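Local coordinates for protein SAM-dependent methyltransferase (Streptococcus pneumoniae, PDB 3KR9) that probably methylates N1 of adenine 22 in tRNA, using S-adenosylmethionine as the methyl donor, at residues Val13-Leu19 against Gly37-Ile43; Pro30-Glu35 against His62-Ile68; Ser141-Glu145 against Ser178-Lys184. All coordinates share one frame. Numbering follows the deposited sequence.

Interaction 1. Residues Val13-Leu19 against Gly37-Ile43; sequences VSQGAIL and GQIKSAI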
ATOM      1  N   VAL A  13      -9.623  -7.545  -1.901  1.00 18.39           N
ATOM      2  CA  VAL A  13      -9.272  -8.528  -2.933  1.00 18.80           C
ATOM      3  C   VAL A  13     -10.488  -9.166  -3.509  1.00 19.42           C
ATOM      4  O   VAL A  13     -11.147  -9.949  -2.819  1.00 19.71           O
ATOM      5  CB  VAL A  13      -8.296  -9.626  -2.424  1.00 18.90           C
ATOM      6  CG1 VAL A  13      -7.971 -10.660  -3.538  1.00 16.77           C
ATOM      7  CG2 VAL A  13      -7.061  -8.971  -1.885  1.00 17.09           C
ATOM      8  N   SER A  14     -10.747  -8.857  -4.785  1.00 20.36           N
ATOM      9  CA  SER A  14     -12.020  -9.192  -5.414  1.00 21.82           C
ATOM     10  C   SER A  14     -12.220 -10.689  -5.422  1.00 21.30           C
ATOM     11  O   SER A  14     -11.271 -11.481  -5.685  1.00 21.18           O
ATOM     12  CB  SER A  14     -12.106  -8.617  -6.856  1.00 21.90           C
ATOM     13  OG  SER A  14     -11.842  -7.230  -6.782  1.00 23.32           O
ATOM     14  N   GLN A  15     -13.466 -11.049  -5.132  1.00 20.01           N
ATOM     15  CA  GLN A  15     -13.925 -12.431  -5.040  1.00 20.74           C
ATOM     16  C   GLN A  15     -13.606 -13.097  -6.336  1.00 19.81           C
ATOM     17  O   GLN A  15     -13.854 -12.520  -7.392  1.00 20.88           O
ATOM     18  CB  GLN A  15     -15.471 -12.466  -4.796  1.00 20.69           C
ATOM     19  CG  GLN A  15     -16.053 -13.879  -4.859  1.00 23.00           C
ATOM     20  CD  GLN A  15     -15.648 -14.701  -3.657  1.00 24.74           C
ATOM     21  OE1 GLN A  15     -15.613 -14.184  -2.547  1.00 27.30           O
ATOM     22  NE2 GLN A  15     -15.308 -15.976  -3.872  1.00 24.69           N
ATOM     23  N   GLY A  16     -13.059 -14.303  -6.297  1.00 19.05           N
ATOM     24  CA  GLY A  16     -12.674 -14.989  -7.542  1.00 18.67           C
ATOM     25  C   GLY A  16     -11.320 -14.571  -8.138  1.00 18.19           C
ATOM     26  O   GLY A  16     -10.916 -15.115  -9.134  1.00 17.01           O
ATOM     27  N   ALA A  17     -10.620 -13.614  -7.532  1.00 17.48           N
ATOM     28  CA  ALA A  17      -9.313 -13.157  -8.106  1.00 18.76           C
ATOM     29  C   ALA A  17      -8.264 -14.230  -8.226  1.00 17.89           C
ATOM     30  O   ALA A  17      -8.216 -15.243  -7.466  1.00 19.72           O
ATOM     31  CB  ALA A  17      -8.731 -11.947  -7.269  1.00 16.83           C
ATOM     32  N   ILE A  18      -7.386 -14.036  -9.192  1.00 19.04           N
ATOM     33  CA  ILE A  18      -6.082 -14.672  -9.156  1.00 18.75           C
ATOM     34  C   ILE A  18      -5.111 -13.607  -8.614  1.00 20.36           C
ATOM     35  O   ILE A  18      -5.021 -12.525  -9.194  1.00 21.41           O
ATOM     36  CB  ILE A  18      -5.647 -15.129 -10.545  1.00 20.24           C
ATOM     37  CG1 ILE A  18      -6.534 -16.301 -11.023  1.00 19.70           C
ATOM     38  CG2 ILE A  18      -4.167 -15.534 -10.530  1.00 16.82           C
ATOM     39  CD1 ILE A  18      -5.954 -17.015 -12.217  1.00 25.58           C
ATOM     40  N   LEU A  19      -4.431 -13.890  -7.490  1.00 20.19           N
ATOM     41  CA  LEU A  19      -3.699 -12.855  -6.737  1.00 17.27           C
ATOM     42  C   LEU A  19      -2.187 -12.969  -6.890  1.00 18.11           C
ATOM     43  O   LEU A  19      -1.637 -14.066  -6.732  1.00 18.33           O
ATOM     44  CB  LEU A  19      -4.035 -12.981  -5.249  1.00 17.88           C
ATOM     45  CG  LEU A  19      -3.363 -12.094  -4.177  1.00 13.83           C
ATOM     46  CD1 LEU A  19      -3.610 -10.598  -4.306  1.00 13.72           C
ATOM     47  CD2 LEU A  19      -3.567 -12.560  -2.666  1.00 17.18           C
ATOM     48  N   GLY A  37     -12.088 -19.340   0.471  1.00 23.14           N
ATOM     49  CA  GLY A  37     -12.838 -19.483  -0.775  1.00 22.35           C
ATOM     50  C   GLY A  37     -12.934 -18.140  -1.448  1.00 22.50           C
ATOM     51  O   GLY A  37     -13.782 -17.933  -2.330  1.00 23.73           O
ATOM     52  N   GLN A  38     -12.062 -17.211  -1.063  1.00 21.04           N
ATOM     53  CA  GLN A  38     -12.176 -15.829  -1.574  1.00 20.56           C
ATOM     54  C   GLN A  38     -11.487 -15.631  -2.936  1.00 20.98           C
ATOM     55  O   GLN A  38     -11.910 -14.819  -3.773  1.00 22.28           O
ATOM     56  CB  GLN A  38     -11.714 -14.804  -0.507  1.00 18.42           C
ATOM     57  CG  GLN A  38     -11.782 -13.368  -1.007  1.00 19.11           C
ATOM     58  CD  GLN A  38     -11.623 -12.368   0.092  1.00 18.68           C
ATOM     59  OE1 GLN A  38     -11.808 -12.675   1.296  1.00 21.19           O
ATOM     60  NE2 GLN A  38     -11.234 -11.166  -0.279  1.00 18.71           N
ATOM     61  N   ILE A  39     -10.440 -16.390  -3.212  1.00 21.68           N
ATOM     62  CA  ILE A  39      -9.760 -16.226  -4.505  1.00 21.72           C
ATOM     63  C   ILE A  39      -9.573 -17.607  -5.084  1.00 21.52           C
ATOM     64  O   ILE A  39      -9.688 -18.563  -4.348  1.00 22.59           O
ATOM     65  CB  ILE A  39      -8.453 -15.475  -4.318  1.00 20.31           C
ATOM     66  CG1 ILE A  39      -7.374 -16.404  -3.685  1.00 20.64           C
ATOM     67  CG2 ILE A  39      -8.751 -14.194  -3.492  1.00 20.23           C
ATOM     68  CD1 ILE A  39      -6.029 -15.711  -3.352  1.00 19.01           C
ATOM     69  N   LYS A  40      -9.302 -17.737  -6.368  1.00 21.00           N
ATOM     70  CA  LYS A  40      -9.119 -19.046  -6.977  1.00 22.09           C
ATOM     71  C   LYS A  40      -7.711 -19.599  -6.750  1.00 22.33           C
ATOM     72  O   LYS A  40      -7.495 -20.819  -6.713  1.00 23.40           O
ATOM     73  CB  LYS A  40      -9.332 -18.940  -8.482  1.00 22.63           C
ATOM     74  CG  LYS A  40      -9.149 -20.248  -9.232  1.00 28.01           C
ATOM     75  CD  LYS A  40      -9.942 -21.402  -8.613  1.00 35.82           C
ATOM     76  CE  LYS A  40      -9.489 -22.778  -9.138  1.00 38.71           C
ATOM     77  NZ  LYS A  40      -8.241 -23.249  -8.407  1.00 40.04           N
ATOM     78  N   SER A  41      -6.749 -18.705  -6.650  1.00 20.97           N
ATOM     79  CA  SER A  41      -5.358 -19.126  -6.614  1.00 20.66           C
ATOM     80  C   SER A  41      -4.481 -17.904  -6.503  1.00 19.71           C
ATOM     81  O   SER A  41      -4.944 -16.785  -6.654  1.00 20.20           O
ATOM     82  CB  SER A  41      -4.983 -19.900  -7.850  1.00 19.61           C
ATOM     83  OG  SER A  41      -5.123 -19.077  -9.005  1.00 22.73           O
ATOM     84  N   ALA A  42      -3.197 -18.128  -6.259  1.00 18.07           N
ATOM     85  CA  ALA A  42      -2.306 -17.029  -5.993  1.00 16.78           C
ATOM     86  C   ALA A  42      -0.860 -17.392  -6.339  1.00 16.54           C
ATOM     87  O   ALA A  42      -0.519 -18.563  -6.599  1.00 15.81           O
ATOM     88  CB  ALA A  42      -2.439 -16.559  -4.539  1.00 15.26           C
ATOM     89  N   ILE A  43      -0.059 -16.341  -6.480  1.00 17.32           N
ATOM     90  CA  ILE A  43       1.356 -16.422  -6.600  1.00 17.92           C
ATOM     91  C   ILE A  43       1.852 -15.543  -5.441  1.00 17.74           C
ATOM     92  O   ILE A  43       1.333 -14.455  -5.252  1.00 18.93           O
ATOM     93  CB  ILE A  43       1.824 -15.853  -7.962  1.00 18.80           C
ATOM     94  CG1 ILE A  43       1.349 -16.773  -9.086  1.00 22.05           C
ATOM     95  CG2 ILE A  43       3.309 -15.805  -8.020  1.00 18.34           C
ATOM     96  CD1 ILE A  43       1.374 -16.095 -10.455  1.00 28.18           C
TER
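Ile39 forms the apolar centre: its CG2 lies 3.6 Å from Val13 CG1, and its CD1 reaches Leu19 CB at 3.9 Å. Ala42 CB, 4.0 Å from Leu19 CB, extends this patch along the same face, whereas Ile18 and Ser41 point to the opposite face. The backbones run parallel, the axes of 17-19 and 41-43 inclined at 23°. Leu19 makes the parallel pair of bonds, its N to Ser41 O (3.1 Å) and its O from Ile43 N (2.8 Å); Lys40 N adds a bond to Ala17 O (2.9 Å). Farther out, the type II turn Ser14-Ala17, with Gly16 at positive phi, directs Gly16 N to Gln38 O (2.8 Å). Two amides finish the polar edge: Gln38 NE2 donates to Val13 O (2.8 Å) and also Ala10 O, and Gln15 NE2 to Gly37 O (2.9 Å), the positive-phi Schellman residue ending helix 28-35. This is the first beta-alpha-beta unit of the Rossmann-like sheet, with Leu33 of helix 28-35 covering Leu19 and Ile39, and strand 87-93 flanking strand 17-22.

Interaction 2. Residues Pro30-Glu35 against His62-Ile68; sequences PIELVE and HGLKEKI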
ATOM      1  N   PRO A  30      -2.178 -14.930   1.039  1.00 16.65           N
ATOM      2  CA  PRO A  30      -2.728 -15.854   0.057  1.00 17.62           C
ATOM      3  C   PRO A  30      -3.297 -17.181   0.631  1.00 18.67           C
ATOM      4  O   PRO A  30      -4.343 -17.655   0.157  1.00 16.44           O
ATOM      5  CB  PRO A  30      -1.558 -16.124  -0.920  1.00 17.87           C
ATOM      6  CG  PRO A  30      -0.328 -15.533  -0.239  1.00 18.59           C
ATOM      7  CD  PRO A  30      -0.784 -14.522   0.745  1.00 16.87           C
ATOM      8  N   ILE A  31      -2.595 -17.786   1.597  1.00 18.43           N
ATOM      9  CA  ILE A  31      -3.100 -18.981   2.235  1.00 17.93           C
ATOM     10  C   ILE A  31      -4.498 -18.767   2.834  1.00 18.68           C
ATOM     11  O   ILE A  31      -5.440 -19.506   2.528  1.00 19.97           O
ATOM     12  CB  ILE A  31      -2.116 -19.529   3.277  1.00 18.05           C
ATOM     13  CG1 ILE A  31      -0.854 -20.058   2.575  1.00 16.08           C
ATOM     14  CG2 ILE A  31      -2.827 -20.597   4.189  1.00 16.93           C
ATOM     15  CD1 ILE A  31       0.315 -20.470   3.545  1.00 19.90           C
ATOM     16  N   GLU A  32      -4.628 -17.740   3.643  1.00 18.52           N
ATOM     17  CA  GLU A  32      -5.872 -17.342   4.190  1.00 19.46           C
ATOM     18  C   GLU A  32      -6.988 -17.138   3.141  1.00 19.72           C
ATOM     19  O   GLU A  32      -8.120 -17.599   3.346  1.00 18.73           O
ATOM     20  CB  GLU A  32      -5.670 -16.020   4.928  1.00 20.22           C
ATOM     21  CG  GLU A  32      -7.005 -15.446   5.383  1.00 21.41           C
ATOM     22  CD  GLU A  32      -7.691 -16.304   6.485  1.00 29.41           C
ATOM     23  OE1 GLU A  32      -7.006 -17.108   7.157  1.00 23.78           O
ATOM     24  OE2 GLU A  32      -8.912 -16.109   6.680  1.00 31.88           O
ATOM     25  N   LEU A  33      -6.689 -16.360   2.086  1.00 17.44           N
ATOM     26  CA  LEU A  33      -7.626 -16.062   1.026  1.00 17.47           C
ATOM     27  C   LEU A  33      -8.094 -17.305   0.275  1.00 18.50           C
ATOM     28  O   LEU A  33      -9.293 -17.387  -0.119  1.00 18.12           O
ATOM     29  CB  LEU A  33      -7.063 -14.991   0.037  1.00 17.59           C
ATOM     30  CG  LEU A  33      -7.028 -13.561   0.661  1.00 20.48           C
ATOM     31  CD1 LEU A  33      -6.240 -12.539  -0.145  1.00 22.58           C
ATOM     32  CD2 LEU A  33      -8.428 -13.014   0.899  1.00 24.43           C
ATOM     33  N   VAL A  34      -7.203 -18.284   0.074  1.00 18.41           N
ATOM     34  CA  VAL A  34      -7.623 -19.469  -0.660  1.00 19.11           C
ATOM     35  C   VAL A  34      -8.444 -20.323   0.295  1.00 21.15           C
ATOM     36  O   VAL A  34      -9.458 -20.896  -0.082  1.00 21.44           O
ATOM     37  CB  VAL A  34      -6.499 -20.321  -1.173  1.00 19.94           C
ATOM     38  CG1 VAL A  34      -7.043 -21.649  -1.733  1.00 19.54           C
ATOM     39  CG2 VAL A  34      -5.629 -19.563  -2.277  1.00 20.11           C
ATOM     40  N   GLU A  35      -8.014 -20.376   1.545  1.00 21.67           N
ATOM     41  CA  GLU A  35      -8.693 -21.260   2.483  1.00 22.79           C
ATOM     42  C   GLU A  35     -10.153 -20.809   2.666  1.00 24.45           C
ATOM     43  O   GLU A  35     -11.042 -21.663   2.787  1.00 24.31           O
ATOM     44  CB  GLU A  35      -7.920 -21.400   3.805  1.00 22.45           C
ATOM     45  CG  GLU A  35      -6.631 -22.198   3.612  1.00 18.32           C
ATOM     46  CD  GLU A  35      -5.933 -22.534   4.906  1.00 19.24           C
ATOM     47  OE1 GLU A  35      -6.071 -21.794   5.889  1.00 21.31           O
ATOM     48  OE2 GLU A  35      -5.260 -23.560   4.924  1.00 16.72           O
ATOM     49  N   HIS A  62      -0.046 -26.269   4.454  1.00 22.19           N
ATOM     50  CA  HIS A  62      -1.452 -26.120   4.258  1.00 21.75           C
ATOM     51  C   HIS A  62      -2.028 -26.955   3.123  1.00 21.07           C
ATOM     52  O   HIS A  62      -3.216 -26.933   2.912  1.00 22.95           O
ATOM     53  CB  HIS A  62      -1.791 -24.640   4.139  1.00 22.20           C
ATOM     54  CG  HIS A  62      -1.833 -23.950   5.463  1.00 20.56           C
ATOM     55  ND1 HIS A  62      -0.688 -23.608   6.151  1.00 18.31           N
ATOM     56  CD2 HIS A  62      -2.872 -23.583   6.251  1.00 19.35           C
ATOM     57  CE1 HIS A  62      -1.019 -23.003   7.284  1.00 17.33           C
ATOM     58  NE2 HIS A  62      -2.340 -23.003   7.381  1.00 21.64           N
ATOM     59  N   GLY A  63      -1.209 -27.725   2.439  1.00 20.89           N
ATOM     60  CA  GLY A  63      -1.684 -28.577   1.340  1.00 21.80           C
ATOM     61  C   GLY A  63      -2.173 -27.787   0.117  1.00 22.81           C
ATOM     62  O   GLY A  63      -3.098 -28.221  -0.586  1.00 23.86           O
ATOM     63  N   LEU A  64      -1.563 -26.645  -0.171  1.00 21.88           N
ATOM     64  CA  LEU A  64      -2.113 -25.747  -1.217  1.00 21.97           C
ATOM     65  C   LEU A  64      -1.147 -25.532  -2.375  1.00 22.00           C
ATOM     66  O   LEU A  64      -1.246 -24.527  -3.113  1.00 20.62           O
ATOM     67  CB  LEU A  64      -2.487 -24.384  -0.594  1.00 20.26           C
ATOM     68  CG  LEU A  64      -3.671 -24.491   0.368  1.00 25.26           C
ATOM     69  CD1 LEU A  64      -3.931 -23.163   1.135  1.00 23.52           C
ATOM     70  CD2 LEU A  64      -4.944 -25.045  -0.397  1.00 21.37           C
ATOM     71  N   LYS A  65      -0.229 -26.474  -2.563  1.00 22.73           N
ATOM     72  CA  LYS A  65       0.715 -26.377  -3.670  1.00 24.57           C
ATOM     73  C   LYS A  65       0.002 -26.296  -5.022  1.00 24.44           C
ATOM     74  O   LYS A  65       0.552 -25.747  -5.977  1.00 24.94           O
ATOM     75  CB  LYS A  65       1.722 -27.540  -3.663  1.00 24.94           C
ATOM     76  CG  LYS A  65       2.282 -27.804  -2.242  1.00 29.20           C
ATOM     77  CD  LYS A  65       3.127 -29.098  -2.188  1.00 37.94           C
ATOM     78  CE  LYS A  65       2.864 -29.912  -0.896  1.00 39.67           C
ATOM     79  NZ  LYS A  65       2.869 -31.398  -1.213  1.00 40.81           N
ATOM     80  N   GLU A  66      -1.200 -26.837  -5.123  1.00 24.66           N
ATOM     81  CA  GLU A  66      -1.927 -26.758  -6.415  1.00 26.51           C
ATOM     82  C   GLU A  66      -2.580 -25.385  -6.635  1.00 25.11           C
ATOM     83  O   GLU A  66      -3.041 -25.096  -7.727  1.00 23.55           O
ATOM     84  CB  GLU A  66      -3.020 -27.841  -6.510  1.00 27.12           C
ATOM     85  CG  GLU A  66      -2.436 -29.251  -6.492  1.00 33.21           C
ATOM     86  CD  GLU A  66      -1.531 -29.472  -7.661  1.00 39.29           C
ATOM     87  OE1 GLU A  66      -1.690 -28.740  -8.661  1.00 44.90           O
ATOM     88  OE2 GLU A  66      -0.663 -30.365  -7.604  1.00 43.57           O
ATOM     89  N   LYS A  67      -2.641 -24.560  -5.586  1.00 23.85           N
ATOM     90  CA  LYS A  67      -3.376 -23.295  -5.677  1.00 23.61           C
ATOM     91  C   LYS A  67      -2.514 -22.067  -5.403  1.00 22.29           C
ATOM     92  O   LYS A  67      -2.898 -20.947  -5.744  1.00 21.75           O
ATOM     93  CB  LYS A  67      -4.568 -23.285  -4.698  1.00 23.03           C
ATOM     94  CG  LYS A  67      -5.587 -24.426  -4.922  1.00 27.52           C
ATOM     95  CD  LYS A  67      -6.932 -24.033  -4.324  1.00 31.62           C
ATOM     96  CE  LYS A  67      -8.047 -24.945  -4.781  1.00 34.68           C
ATOM     97  NZ  LYS A  67      -7.659 -25.524  -6.079  1.00 35.70           N
ATOM     98  N   ILE A  68      -1.367 -22.267  -4.770  1.00 20.49           N
ATOM     99  CA  ILE A  68      -0.436 -21.165  -4.532  1.00 20.11           C
ATOM    100  C   ILE A  68       0.977 -21.525  -4.956  1.00 19.90           C
ATOM    101  O   ILE A  68       1.604 -22.455  -4.387  1.00 19.20           O
ATOM    102  CB  ILE A  68      -0.457 -20.740  -3.044  1.00 21.16           C
ATOM    103  CG1 ILE A  68      -1.893 -20.460  -2.596  1.00 19.11           C
ATOM    104  CG2 ILE A  68       0.516 -19.556  -2.739  1.00 21.54           C
ATOM    105  CD1 ILE A  68      -1.991 -20.193  -1.071  1.00 19.30           C
TER
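Helix 28-35 offers Pro30, Ile31 and Val34 to the loop after helix 49-61 and to Ile68, which opens strand 68-72. Ile68, in the m,t rotamer, pushes CD1 against the helix between Pro30 and Ile31, 4.1 Å from Pro30 CB and 3.8 Å from Ile31 CG1. Val34, with chi1 at t, spreads its methyls over different partners: CG2 meets Ile68 CG1 at 3.9 Å, while CG1 lies 3.5 Å from Lys67 CD and 4.2 Å from Leu64 CD2. Lys67 thus packs through its aliphatic chain, and its end leads away. Leu64, also m,t, brings CD1 to 4.1 Å from Ile31 CG2 and 3.8 Å from Glu35 CG. The m rotamer of His62 places a ring face over Ile31 CG2, a CH-pi contact 3.8 Å from the centroid, while its ND1 is hydrogen-bonded to Asn58 O. Gly63, at positive phi, ends helix 49-61 in a Schellman motif. With no hydrogen bond across, apolar packing and the CH-pi contact join helix 28-35 to this connection, which thus depends on aliphatic burial.

Interaction 3. Residues Ser141-Glu145 against Ser178-Lys184; sequences SILEE and SPVFVQK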
ATOM      1  N   SER A 141      -8.211   3.298   2.756  1.00 21.34           N
ATOM      2  CA  SER A 141      -8.523   3.041   4.140  1.00 23.15           C
ATOM      3  C   SER A 141      -7.350   3.319   5.013  1.00 23.24           C
ATOM      4  O   SER A 141      -6.268   3.259   4.542  1.00 22.98           O
ATOM      5  CB  SER A 141      -9.009   1.626   4.332  1.00 20.00           C
ATOM      6  OG  SER A 141     -10.042   1.333   3.444  1.00 20.00           O
ATOM      7  N   ILE A 142      -7.577   3.602   6.287  1.00 22.78           N
ATOM      8  CA  ILE A 142      -6.442   3.875   7.173  1.00 23.72           C
ATOM      9  C   ILE A 142      -6.703   3.196   8.513  1.00 23.78           C
ATOM     10  O   ILE A 142      -7.813   3.242   9.023  1.00 23.60           O
ATOM     11  CB  ILE A 142      -6.203   5.398   7.353  1.00 23.24           C
ATOM     12  CG1 ILE A 142      -4.942   5.650   8.175  1.00 22.84           C
ATOM     13  CG2 ILE A 142      -7.471   6.085   8.020  1.00 25.40           C
ATOM     14  CD1 ILE A 142      -4.383   7.113   8.086  1.00 26.54           C
ATOM     15  N   LEU A 143      -5.704   2.536   9.071  1.00 24.66           N
ATOM     16  CA  LEU A 143      -5.893   1.876  10.357  1.00 24.31           C
ATOM     17  C   LEU A 143      -4.766   2.193  11.288  1.00 24.16           C
ATOM     18  O   LEU A 143      -3.746   2.755  10.874  1.00 24.37           O
ATOM     19  CB  LEU A 143      -6.006   0.357  10.194  1.00 24.77           C
ATOM     20  CG  LEU A 143      -4.701  -0.335   9.805  1.00 24.12           C
ATOM     21  CD1 LEU A 143      -4.469  -1.541  10.675  1.00 26.47           C
ATOM     22  CD2 LEU A 143      -4.695  -0.731   8.316  1.00 26.31           C
ATOM     23  N   GLU A 144      -4.945   1.843  12.555  1.00 24.92           N
ATOM     24  CA  GLU A 144      -3.859   1.960  13.545  1.00 26.06           C
ATOM     25  C   GLU A 144      -3.582   0.567  14.064  1.00 26.25           C
ATOM     26  O   GLU A 144      -4.505  -0.227  14.207  1.00 26.46           O
ATOM     27  CB  GLU A 144      -4.272   2.838  14.732  1.00 26.24           C
ATOM     28  CG  GLU A 144      -3.150   3.038  15.746  1.00 28.17           C
ATOM     29  CD  GLU A 144      -3.546   3.969  16.901  1.00 34.84           C
ATOM     30  OE1 GLU A 144      -4.746   4.072  17.243  1.00 34.60           O
ATOM     31  OE2 GLU A 144      -2.641   4.600  17.482  1.00 39.73           O
ATOM     32  N   GLU A 145      -2.327   0.287  14.372  1.00 26.54           N
ATOM     33  CA  GLU A 145      -1.917  -1.053  14.768  1.00 27.74           C
ATOM     34  C   GLU A 145      -0.704  -0.893  15.653  1.00 26.44           C
ATOM     35  O   GLU A 145       0.293  -0.319  15.248  1.00 26.52           O
ATOM     36  CB  GLU A 145      -1.598  -1.899  13.525  1.00 28.55           C
ATOM     37  CG  GLU A 145      -1.012  -3.303  13.772  1.00 31.16           C
ATOM     38  CD  GLU A 145      -1.097  -4.184  12.488  1.00 35.47           C
ATOM     39  OE1 GLU A 145      -0.095  -4.168  11.726  1.00 35.82           O
ATOM     40  OE2 GLU A 145      -2.165  -4.837  12.217  1.00 30.29           O
ATOM     41  N   SER A 178     -11.804   9.960   9.141  1.00 27.59           N
ATOM     42  CA  SER A 178     -12.090   9.006  10.232  1.00 26.66           C
ATOM     43  C   SER A 178     -11.369   9.306  11.553  1.00 26.06           C
ATOM     44  O   SER A 178     -10.397  10.067  11.611  1.00 24.65           O
ATOM     45  CB  SER A 178     -11.723   7.572   9.813  1.00 26.53           C
ATOM     46  OG  SER A 178     -10.320   7.478   9.695  1.00 25.65           O
ATOM     47  N   PRO A 179     -11.814   8.654  12.639  1.00 25.69           N
ATOM     48  CA  PRO A 179     -11.110   8.963  13.878  1.00 25.71           C
ATOM     49  C   PRO A 179      -9.620   8.618  13.780  1.00 25.04           C
ATOM     50  O   PRO A 179      -8.808   9.281  14.435  1.00 23.69           O
ATOM     51  CB  PRO A 179     -11.805   8.050  14.905  1.00 25.85           C
ATOM     52  CG  PRO A 179     -13.226   8.032  14.423  1.00 26.41           C
ATOM     53  CD  PRO A 179     -13.060   7.910  12.878  1.00 25.51           C
ATOM     54  N   VAL A 180      -9.274   7.583  13.001  1.00 23.74           N
ATOM     55  CA  VAL A 180      -7.866   7.183  12.889  1.00 24.54           C
ATOM     56  C   VAL A 180      -7.078   8.196  12.076  1.00 24.02           C
ATOM     57  O   VAL A 180      -5.942   8.533  12.421  1.00 24.38           O
ATOM     58  CB  VAL A 180      -7.679   5.761  12.267  1.00 24.94           C
ATOM     59  CG1 VAL A 180      -6.203   5.545  11.840  1.00 24.66           C
ATOM     60  CG2 VAL A 180      -8.159   4.671  13.222  1.00 24.36           C
ATOM     61  N   PHE A 181      -7.684   8.687  10.995  1.00 23.45           N
ATOM     62  CA  PHE A 181      -7.105   9.775  10.226  1.00 23.18           C
ATOM     63  C   PHE A 181      -6.803  10.983  11.167  1.00 24.16           C
ATOM     64  O   PHE A 181      -5.726  11.594  11.092  1.00 23.29           O
ATOM     65  CB  PHE A 181      -8.091  10.160   9.109  1.00 22.37           C
ATOM     66  CG  PHE A 181      -7.642  11.302   8.232  1.00 21.57           C
ATOM     67  CD1 PHE A 181      -7.003  11.049   7.028  1.00 22.01           C
ATOM     68  CD2 PHE A 181      -7.899  12.622   8.586  1.00 22.79           C
ATOM     69  CE1 PHE A 181      -6.590  12.097   6.172  1.00 21.30           C
ATOM     70  CE2 PHE A 181      -7.498  13.697   7.747  1.00 24.86           C
ATOM     71  CZ  PHE A 181      -6.842  13.433   6.531  1.00 23.13           C
ATOM     72  N   VAL A 182      -7.737  11.330  12.054  1.00 24.17           N
ATOM     73  CA  VAL A 182      -7.481  12.480  12.952  1.00 25.24           C
ATOM     74  C   VAL A 182      -6.267  12.250  13.865  1.00 25.77           C
ATOM     75  O   VAL A 182      -5.401  13.120  13.993  1.00 25.99           O
ATOM     76  CB  VAL A 182      -8.713  12.839  13.824  1.00 26.41           C
ATOM     77  CG1 VAL A 182      -8.415  14.061  14.721  1.00 25.57           C
ATOM     78  CG2 VAL A 182      -9.984  13.072  12.930  1.00 27.16           C
ATOM     79  N   GLN A 183      -6.194  11.069  14.488  1.00 25.98           N
ATOM     80  CA  GLN A 183      -5.075  10.752  15.360  1.00 26.28           C
ATOM     81  C   GLN A 183      -3.769  10.818  14.601  1.00 25.59           C
ATOM     82  O   GLN A 183      -2.795  11.408  15.075  1.00 24.81           O
ATOM     83  CB  GLN A 183      -5.244   9.354  15.991  1.00 27.02           C
ATOM     84  CG  GLN A 183      -6.551   9.184  16.766  1.00 31.26           C
ATOM     85  CD  GLN A 183      -6.973   7.718  16.875  1.00 39.55           C
ATOM     86  OE1 GLN A 183      -6.116   6.830  17.010  1.00 43.01           O
ATOM     87  NE2 GLN A 183      -8.300   7.450  16.799  1.00 41.08           N
ATOM     88  N   LYS A 184      -3.728  10.238  13.398  1.00 24.96           N
ATOM     89  CA  LYS A 184      -2.490  10.301  12.630  1.00 23.90           C
ATOM     90  C   LYS A 184      -2.043  11.723  12.397  1.00 24.55           C
ATOM     91  O   LYS A 184      -0.901  12.054  12.684  1.00 24.84           O
ATOM     92  CB  LYS A 184      -2.556   9.540  11.290  1.00 24.16           C
ATOM     93  CG  LYS A 184      -1.282   9.791  10.442  1.00 24.46           C
ATOM     94  CD  LYS A 184      -1.273   9.048   9.057  1.00 22.71           C
ATOM     95  CE  LYS A 184      -0.122   9.625   8.120  1.00 19.26           C
ATOM     96  NZ  LYS A 184      -0.024   8.775   6.868  1.00 22.97           N
TER
HETATM   97  O   HOH W   1      -9.871   4.529   9.838  1.00 27.89           O
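Apolar packing centres on Ile142, whose side chain points from strand 135-145 toward the first two turns of helix 179-198. Its CG1 meets Val180 CG1 at 3.9 Å, its CG2 lies 4.3 Å from Phe181 CB, and its CD1 touches the aliphatic Lys184 CD at 3.8 Å. Val180 CG1 also rests against the strand backbone, 3.7 Å from Leu143 C. The segment axes approach to 7.7 Å and cross at 66°. Polar links are indirect. Ser178 is the N-cap, its OG accepting from Phe181 N (3.2 Å); a water 3.0 Å from this OG donates to Ile142 O (2.6 Å). Among charged groups, Lys184 NZ makes salt bridges with Glu151 of the adjacent strand 148-157 and with Glu123. Glu144 OE1 and Gln183 OE1, 3.1 Å apart, are both acceptors and form no bond. Aliphatic packing and one cap-to-backbone water thus join the first of two long C-terminal helices, 179-198 and 204-221, to the edge strand of the Rossmann-like sheet.

Interactions 1 and 2 form one continuous body, their centres about 10 Å apart. Helix 28-35 follows strand 17-22 and leads into strand 39-46, so the segments alternate. The two touch: Gln38 N to Leu33 O and Ala42 N to Lys67 O, each 2.9 Å, are probable hydrogen bonds. Interaction 3 is separate, its centre about 27 Å from that of interaction 1 and about 31 Å from that of interaction 2 (nearest atoms about 10 and 14 Å), though both outer strands, 68-72 and 135-145, belong to one sheet. The cofactor site expected from the family, at the C-terminal ends of the parallel strands, is away from interaction 1, at the starts of strands 17-22 and 39-46; these coordinates include no cofactor.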